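Local coordinates for mandelate racemase / muconate lactonizing enzyme family protein (Agrobacterium tumefaciens, PDB 4DXK) that belongs to the mandelate racemase subgroup of the enolase superfamily and may act as a racemase or lyase, at residues Trp274-Arg277 against Asp278-Glu281; Ala328-His331 against Leu332-Ala336. All coordinates share one frame; numbering follows the deposited sequence.

Contact 1 (Trp274-Arg277 against Asp278-Glu281); sequences WAFR and DLLE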
loop_
_atom_site.group_PDB
_atom_site.type_symbol
_atom_site.label_atom_id
_atom_site.label_comp_id
_atom_site.label_asym_id
_atom_site.label_seq_id
_atom_site.Cartn_x
_atom_site.Cartn_y
_atom_site.Cartn_z
ATOM N N TRP A 274 -6.054 22.393 -1.587
ATOM C CA TRP A 274 -6.182 21.174 -0.798
ATOM C C TRP A 274 -7.030 20.122 -1.510
ATOM O O TRP A 274 -6.727 18.922 -1.441
ATOM C CB TRP A 274 -6.689 21.494 0.622
ATOM C CG TRP A 274 -5.628 22.232 1.393
ATOM C CD1 TRP A 274 -4.669 21.679 2.189
ATOM C CD2 TRP A 274 -5.367 23.643 1.372
ATOM N NE1 TRP A 274 -3.839 22.655 2.672
ATOM C CE2 TRP A 274 -4.238 23.869 2.181
ATOM C CE3 TRP A 274 -5.979 24.738 0.754
ATOM C CZ2 TRP A 274 -3.711 25.148 2.394
ATOM C CZ3 TRP A 274 -5.452 26.007 0.960
ATOM C CH2 TRP A 274 -4.332 26.200 1.781
ATOM N N ALA A 275 -8.070 20.549 -2.217
ATOM C CA ALA A 275 -8.839 19.606 -3.028
ATOM C C ALA A 275 -7.988 19.029 -4.152
ATOM O O ALA A 275 -8.115 17.856 -4.507
ATOM C CB ALA A 275 -10.098 20.261 -3.596
ATOM N N PHE A 276 -7.116 19.861 -4.710
ATOM C CA PHE A 276 -6.255 19.413 -5.797
ATOM C C PHE A 276 -5.108 18.537 -5.307
ATOM O O PHE A 276 -4.705 17.611 -6.011
ATOM C CB PHE A 276 -5.818 20.595 -6.675
ATOM C CG PHE A 276 -6.943 21.105 -7.517
ATOM C CD1 PHE A 276 -7.190 20.560 -8.760
ATOM C CD2 PHE A 276 -7.821 22.063 -7.029
ATOM C CE1 PHE A 276 -8.267 20.992 -9.527
ATOM C CE2 PHE A 276 -8.905 22.498 -7.796
ATOM C CZ PHE A 276 -9.130 21.963 -9.040
ATOM N N ARG A 277 -4.628 18.773 -4.088
ATOM C CA ARG A 277 -3.739 17.795 -3.460
ATOM C C ARG A 277 -4.432 16.438 -3.371
ATOM O O ARG A 277 -3.858 15.407 -3.735
ATOM C CB ARG A 277 -3.318 18.252 -2.064
ATOM C CG ARG A 277 -2.763 17.119 -1.189
ATOM C CD ARG A 277 -2.288 17.621 0.170
ATOM N NE ARG A 277 -2.091 16.500 1.094
ATOM C CZ ARG A 277 -2.123 16.581 2.420
ATOM N NH1 ARG A 277 -2.302 17.737 3.028
ATOM N NH2 ARG A 277 -1.974 15.477 3.141
ATOM N N ASP A 278 -5.668 16.435 -2.885
ATOM C CA ASP A 278 -6.419 15.192 -2.763
ATOM C C ASP A 278 -6.549 14.512 -4.131
ATOM O O ASP A 278 -6.403 13.293 -4.247
ATOM C CB ASP A 278 -7.817 15.457 -2.178
ATOM C CG ASP A 278 -7.792 15.861 -0.704
ATOM O OD1 ASP A 278 -6.734 15.789 -0.044
ATOM O OD2 ASP A 278 -8.878 16.240 -0.212
ATOM N N LEU A 279 -6.825 15.290 -5.175
ATOM C CA LEU A 279 -6.948 14.740 -6.516
ATOM C C LEU A 279 -5.626 14.127 -6.970
ATOM O O LEU A 279 -5.579 12.999 -7.466
ATOM C CB LEU A 279 -7.399 15.830 -7.488
ATOM C CG LEU A 279 -7.461 15.456 -8.963
ATOM C CD1 LEU A 279 -8.506 14.383 -9.201
ATOM C CD2 LEU A 279 -7.718 16.681 -9.812
ATOM N N LEU A 280 -4.540 14.869 -6.809
ATOM C CA LEU A 280 -3.228 14.351 -7.198
ATOM C C LEU A 280 -2.847 13.083 -6.429
ATOM O O LEU A 280 -2.253 12.152 -6.987
ATOM C CB LEU A 280 -2.159 15.438 -7.033
ATOM C CG LEU A 280 -2.324 16.671 -7.919
ATOM C CD1 LEU A 280 -1.374 17.786 -7.502
ATOM C CD2 LEU A 280 -2.102 16.313 -9.382
ATOM N N GLU A 281 -3.209 13.027 -5.155
ATOM C CA GLU A 281 -2.896 11.875 -4.312
ATOM C C GLU A 281 -3.620 10.604 -4.729
ATOM O O GLU A 281 -3.226 9.506 -4.313
ATOM C CB GLU A 281 -3.186 12.163 -2.826
ATOM C CG GLU A 281 -2.184 13.093 -2.150
ATOM C CD GLU A 281 -2.430 13.268 -0.652
ATOM O OE1 GLU A 281 -3.441 12.754 -0.126
ATOM O OE2 GLU A 281 -1.598 13.916 0.008
HETATM O O HOH W 1 -0.506 12.833 2.236
#
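R277 and E281 form an i to i+4 salt bridge on helix 272-281, the helix that connects strands 264-266 and 287-290 in a beta-alpha-beta unit of the enolase-superfamily barrel. The arginine leaves the backbone with CG anti to its own N (chi1 162°) and then runs extended to NE. CB lies against the amide N of D278; CG passes E281 CG at 4.2 Å and comes within 3.6 Å of E281 OE2, and CD skirts the same oxygen. NE then donates to E281 OE2 over 2.8 Å in a nearly straight bond (178°). The carboxylate oxygen sits at the edge of the guanidinium and in its plane, whereas NE reaches it from above the carboxylate plane, the two planes being turned 67° apart. Beyond NE the pair enters the oligomer interface: NH1 donates to the carbonyl of A310 of the third subunit, whose W311 makes a cation-pi contact, while NH2 bonds to S252 OG and E281 OE1 to S251 OG, both of the second subunit. D278 OD1 bonds to S249 OG of that second subunit, and OD2 forms a salt bridge with R75 of its own chain. F276 and L279 point the same way, CD1 to CD2 at 4.1 Å; F276 also packs on V288 and L290 of strand 287-290. A water bridges the charged pair, accepting from R277 NH2 at 3.2 Å and donating to E281 OE2 at 2.7 Å.

Contact 2 (Ala328-His331 against Leu332-Ala336); sequences ASTH and LSLNA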
loop_
_atom_site.group_PDB
_atom_site.type_symbol
_atom_site.label_atom_id
_atom_site.label_comp_id
_atom_site.label_asym_id
_atom_site.label_seq_id
_atom_site.Cartn_x
_atom_site.Cartn_y
_atom_site.Cartn_z
ATOM N N ALA A 328 -9.403 36.868 -17.035
ATOM C CA ALA A 328 -8.449 36.519 -15.988
ATOM C C ALA A 328 -7.883 35.106 -16.192
ATOM O O ALA A 328 -6.708 34.841 -15.910
ATOM C CB ALA A 328 -9.087 36.677 -14.624
ATOM N N SER A 329 -8.715 34.199 -16.699
ATOM C CA SER A 329 -8.236 32.853 -16.994
ATOM C C SER A 329 -7.202 32.877 -18.109
ATOM O O SER A 329 -6.236 32.101 -18.097
ATOM C CB SER A 329 -9.388 31.937 -17.388
ATOM O OG SER A 329 -10.300 31.792 -16.310
ATOM N N THR A 330 -7.420 33.739 -19.099
ATOM C CA THR A 330 -6.459 33.873 -20.181
ATOM C C THR A 330 -5.120 34.401 -19.662
ATOM O O THR A 330 -4.070 33.909 -20.066
ATOM C CB THR A 330 -7.026 34.717 -21.336
ATOM O OG1 THR A 330 -8.248 34.123 -21.798
ATOM C CG2 THR A 330 -6.052 34.764 -22.497
ATOM N N HIS A 331 -5.145 35.368 -18.739
ATOM C CA HIS A 331 -3.893 35.811 -18.102
ATOM C C HIS A 331 -3.166 34.631 -17.447
ATOM O O HIS A 331 -1.959 34.451 -17.612
ATOM C CB HIS A 331 -4.139 36.890 -17.038
ATOM C CG HIS A 331 -4.418 38.249 -17.596
ATOM N ND1 HIS A 331 -3.419 39.143 -17.918
ATOM C CD2 HIS A 331 -5.588 38.866 -17.885
ATOM C CE1 HIS A 331 -3.963 40.253 -18.385
ATOM N NE2 HIS A 331 -5.279 40.112 -18.373
ATOM N N LEU A 332 -3.896 33.825 -16.686
ATOM C CA LEU A 332 -3.303 32.643 -16.065
ATOM C C LEU A 332 -2.733 31.672 -17.097
ATOM O O LEU A 332 -1.623 31.156 -16.934
ATOM C CB LEU A 332 -4.332 31.943 -15.192
ATOM C CG LEU A 332 -3.885 30.627 -14.546
ATOM C CD1 LEU A 332 -2.700 30.818 -13.606
ATOM C CD2 LEU A 332 -5.055 29.971 -13.822
ATOM N N SER A 333 -3.471 31.467 -18.178
ATOM C CA SER A 333 -3.049 30.562 -19.236
ATOM C C SER A 333 -1.847 31.065 -20.027
ATOM O O SER A 333 -1.134 30.260 -20.606
ATOM C CB SER A 333 -4.214 30.280 -20.180
ATOM O OG SER A 333 -5.186 29.483 -19.530
ATOM N N LEU A 334 -1.629 32.378 -20.082
ATOM C CA LEU A 334 -0.439 32.893 -20.753
ATOM C C LEU A 334 0.784 32.790 -19.853
ATOM O O LEU A 334 1.912 32.703 -20.333
ATOM C CB LEU A 334 -0.638 34.339 -21.219
ATOM C CG LEU A 334 -1.762 34.535 -22.238
ATOM C CD1 LEU A 334 -1.731 35.963 -22.750
ATOM C CD2 LEU A 334 -1.698 33.569 -23.400
ATOM N N ASN A 335 0.575 32.802 -18.542
ATOM C CA ASN A 335 1.683 32.671 -17.611
ATOM C C ASN A 335 2.090 31.225 -17.312
ATOM O O ASN A 335 3.264 30.880 -17.361
ATOM C CB ASN A 335 1.386 33.368 -16.284
ATOM C CG ASN A 335 2.342 32.942 -15.211
ATOM O OD1 ASN A 335 2.001 32.109 -14.354
ATOM N ND2 ASN A 335 3.566 33.435 -15.285
ATOM N N ALA A 336 1.127 30.383 -16.956
ATOM C CA ALA A 336 1.460 29.065 -16.424
ATOM C C ALA A 336 2.121 28.216 -17.496
ATOM O O ALA A 336 1.517 27.961 -18.525
ATOM C CB ALA A 336 0.219 28.378 -15.902
#
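The carbonyl O of S329 receives the amide N of S333 at 2.8 Å, and S333 OG lies 3.2 Å from the same oxygen. With OG anti to the carbonyl carbon and beside its own backbone N (chi1 -70°), the hydroxyl is turned back toward the preceding turn; its stronger partner is Q342 OE1. The segments form the later part of helix 323-335 in the barrel domain, together with the residue that follows, and i to i+4 bonds run on through it, L332 N to A328 O at 3.1 Å and L334 N to T330 O at 2.9 Å. Towards the end the pattern slackens. H331 O takes N335 N at 3.2 Å and, weakly, L334 N, so one acceptor serves both an i+4 and an i+3 amide. A336 has left helical backbone angles, yet its N still reaches L332 O at 2.9 Å. Side chains meet the backbone more than one another: L334 CG rests 3.2 Å from T330 O, with its two methyls farther off, while T330 CG2 and L334 CG approach to 4.3 Å. The buried polar side chains find partners near and far: S329 and T330 bond back to the carbonyls of V325 and L326 in the same helix, H331 is held at ND1 by the amide of A104 and at NE2 by the carbonyl of L376, and N335 ND2 bonds to D62 of the third subunit and to the carbonyl of G109. Among its neighbours the helix lays S329, L332 and S333 on P317 of barrel strand 315-317, T330 and L334 against strand 367-369, and S329 and T330 on Q342 of strand 342-343.

Overall arrangement
Both contacts lie on helices of the barrel domain, contact 1 on 272-281 and contact 2 on 323-335, with contact 1 closing before contact 2 opens. Their centres are 21 Å apart and their nearest atoms about 10 Å, so they do not touch. The sodium ion bound by E216, E242 and E268 marks the metal site. A bound sodium ion lies about 12 Å from the side chain of F276 in contact 1, and one lies about 12 Å from that of S329 in contact 2. Contact 1 meets two other subunits through several charged and aromatic groups, whereas contact 2 touches one through N335 and sits deeper, its centre about 11 Å from the centre of the chain against about 18 Å for contact 1.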